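Local coordinates for cell division protein FtsX (Streptococcus pneumoniae, PDB 6HFX) that forms, with FtsE, an ABC-transporter-like cell-division complex and, through its large extracellular loop, interacts with the essential peptidoglycan hydrolase PcsB, at residues A[53-58]-A[85-90]. Sequence-based numbering, arbitrary orientation.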
loop_
_atom_site.group_PDB
_atom_site.type_symbol
_atom_site.label_atom_id
_atom_site.label_comp_id
_atom_site.label_asym_id
_atom_site.label_seq_id
_atom_site.Cartn_x
_atom_site.Cartn_y
_atom_site.Cartn_z
ATOM N N THR A 53 -0.598 -0.418 -7.796
ATOM C CA THR A 53 -0.190 -1.803 -7.584
ATOM C C THR A 53 -0.074 -2.093 -6.088
ATOM O O THR A 53 0.540 -1.317 -5.348
ATOM C CB THR A 53 1.125 -2.092 -8.319
ATOM O OG1 THR A 53 0.963 -1.791 -9.718
ATOM C CG2 THR A 53 1.521 -3.550 -8.183
ATOM N N PHE A 54 -0.656 -3.210 -5.642
ATOM C CA PHE A 54 -0.616 -3.565 -4.222
ATOM C C PHE A 54 0.737 -4.171 -3.888
ATOM O O PHE A 54 1.265 -4.987 -4.643
ATOM C CB PHE A 54 -1.743 -4.547 -3.871
ATOM C CG PHE A 54 -1.858 -4.858 -2.386
ATOM C CD1 PHE A 54 -2.358 -3.919 -1.505
ATOM C CD2 PHE A 54 -1.475 -6.087 -1.887
ATOM C CE1 PHE A 54 -2.457 -4.187 -0.175
ATOM C CE2 PHE A 54 -1.567 -6.376 -0.533
ATOM C CZ PHE A 54 -2.064 -5.423 0.322
ATOM N N SER A 55 1.305 -3.762 -2.753
ATOM C CA SER A 55 2.558 -4.317 -2.237
ATOM C C SER A 55 2.322 -4.680 -0.773
ATOM O O SER A 55 2.297 -3.794 0.090
ATOM C CB SER A 55 3.705 -3.326 -2.370
ATOM O OG SER A 55 4.823 -3.789 -1.655
ATOM N N SER A 56 2.137 -5.976 -0.508
ATOM C CA SER A 56 1.761 -6.457 0.820
ATOM C C SER A 56 2.957 -6.461 1.749
ATOM O O SER A 56 4.070 -6.782 1.332
ATOM C CB SER A 56 1.196 -7.872 0.742
ATOM O OG SER A 56 2.237 -8.828 0.629
ATOM N N LYS A 57 2.705 -6.166 3.031
ATOM C CA LYS A 57 3.792 -6.014 3.986
ATOM C C LYS A 57 4.636 -7.274 4.062
ATOM O O LYS A 57 5.846 -7.194 4.297
ATOM C CB LYS A 57 3.240 -5.643 5.370
ATOM C CG LYS A 57 2.444 -6.753 6.061
ATOM C CD LYS A 57 2.014 -6.337 7.470
ATOM C CE LYS A 57 0.910 -7.212 7.961
ATOM N NZ LYS A 57 -0.356 -6.829 7.316
ATOM N N GLU A 58 4.021 -8.440 3.864
ATOM C CA GLU A 58 4.788 -9.681 3.833
ATOM C C GLU A 58 5.725 -9.722 2.630
ATOM O O GLU A 58 6.837 -10.259 2.723
ATOM C CB GLU A 58 3.855 -10.901 3.834
ATOM C CG GLU A 58 3.020 -11.107 5.104
ATOM C CD GLU A 58 1.683 -10.365 5.086
ATOM O OE1 GLU A 58 1.133 -10.135 3.988
ATOM O OE2 GLU A 58 1.187 -10.007 6.174
ATOM N N ALA A 85 0.980 -1.339 1.133
ATOM C CA ALA A 85 1.115 -0.097 0.395
ATOM C C ALA A 85 0.490 -0.258 -0.976
ATOM O O ALA A 85 0.360 -1.366 -1.486
ATOM C CB ALA A 85 2.598 0.318 0.250
ATOM N N TYR A 86 0.107 0.875 -1.562
ATOM C CA TYR A 86 -0.177 0.987 -2.988
ATOM C C TYR A 86 0.944 1.811 -3.626
ATOM O O TYR A 86 1.194 2.959 -3.234
ATOM C CB TYR A 86 -1.546 1.625 -3.267
ATOM C CG TYR A 86 -2.689 0.665 -3.079
ATOM C CD1 TYR A 86 -2.781 -0.484 -3.849
ATOM C CD2 TYR A 86 -3.660 0.890 -2.122
ATOM C CE1 TYR A 86 -3.799 -1.360 -3.680
ATOM C CE2 TYR A 86 -4.699 -0.005 -1.941
ATOM C CZ TYR A 86 -4.752 -1.117 -2.726
ATOM O OH TYR A 86 -5.752 -2.012 -2.563
ATOM N N ILE A 87 1.614 1.232 -4.609
ATOM C CA ILE A 87 2.595 1.963 -5.400
ATOM C C ILE A 87 1.859 2.519 -6.614
ATOM O O ILE A 87 1.368 1.765 -7.466
ATOM C CB ILE A 87 3.782 1.086 -5.806
ATOM C CG1 ILE A 87 4.628 0.740 -4.574
ATOM C CG2 ILE A 87 4.669 1.857 -6.777
ATOM C CD1 ILE A 87 4.351 -0.570 -3.962
ATOM N N VAL A 88 1.775 3.840 -6.682
ATOM C CA VAL A 88 0.947 4.564 -7.635
ATOM C C VAL A 88 1.860 5.287 -8.610
ATOM O O VAL A 88 2.865 5.888 -8.206
ATOM C CB VAL A 88 0.065 5.569 -6.882
ATOM C CG1 VAL A 88 -0.905 6.269 -7.796
ATOM C CG2 VAL A 88 -0.627 4.887 -5.714
ATOM N N GLU A 89 1.513 5.241 -9.883
ATOM C CA GLU A 89 2.277 5.941 -10.900
ATOM C C GLU A 89 1.475 7.124 -11.406
ATOM O O GLU A 89 0.346 6.941 -11.872
ATOM C CB GLU A 89 2.625 5.021 -12.065
ATOM C CG GLU A 89 3.026 5.821 -13.303
ATOM C CD GLU A 89 3.246 4.955 -14.517
ATOM O OE1 GLU A 89 2.795 3.790 -14.518
ATOM O OE2 GLU A 89 3.866 5.443 -15.474
ATOM N N ALA A 90 2.084 8.319 -11.380
ATOM C CA ALA A 90 1.459 9.518 -11.925
ATOM C C ALA A 90 1.716 9.627 -13.427
ATOM O O ALA A 90 2.639 9.016 -13.967
ATOM C CB ALA A 90 1.971 10.774 -11.216
HETATM O O HOH W 1 1.724 0.936 -10.140
#
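Thr53, Phe54 and Ser55 pair with Ile87, Tyr86 and Ala85 in an antiparallel strand contact at one margin of the four-stranded sheet of the FtsX extracellular domain, where 49-55, an edge strand within this chain, joins 85-90. Two hydrogen-bonded pairs flank one non-hydrogen-bonded pair. Thr53 and Ile87 exchange Thr53 N to Ile87 O (3.0 Å) and Ile87 N to Thr53 O (2.9 Å), and Ser55 and Ala85 repeat the exchange. A water extends the first pair, donating to Ile87 O and hydrogen-bonding Thr53 OG1.

Between the two hydrogen-bonded pairs, Phe54 and Tyr86 lie on one face, where helix 38-45 packs on Tyr86 through Val39 and Leu43. The Phe54 ring turns its edge toward the Tyr86 face in an offset edge-to-face pair, planes at 65° and centroids 5.5 Å apart; Phe54 CD1 meets Tyr86 CE1 at 3.7 Å. With Tyr86 CG beside its backbone N (chi1 -78°), the ring leans over strand 49-55, and its hydroxyl bonds Asp19. On the other face, Ile87 CD1 reaches diagonally across to Ser55, though the exact placement of this methyl is doubtful.

Beyond Ser55 the chain turns into helix 57-66, whose N-terminus Ser56 OG caps through Glu59 N. The contact exemplifies a division of work in antiparallel pairing: four main-chain bonds fix the register, while side-chain contact, here aromatic, serves the pair that lacks backbone bonds.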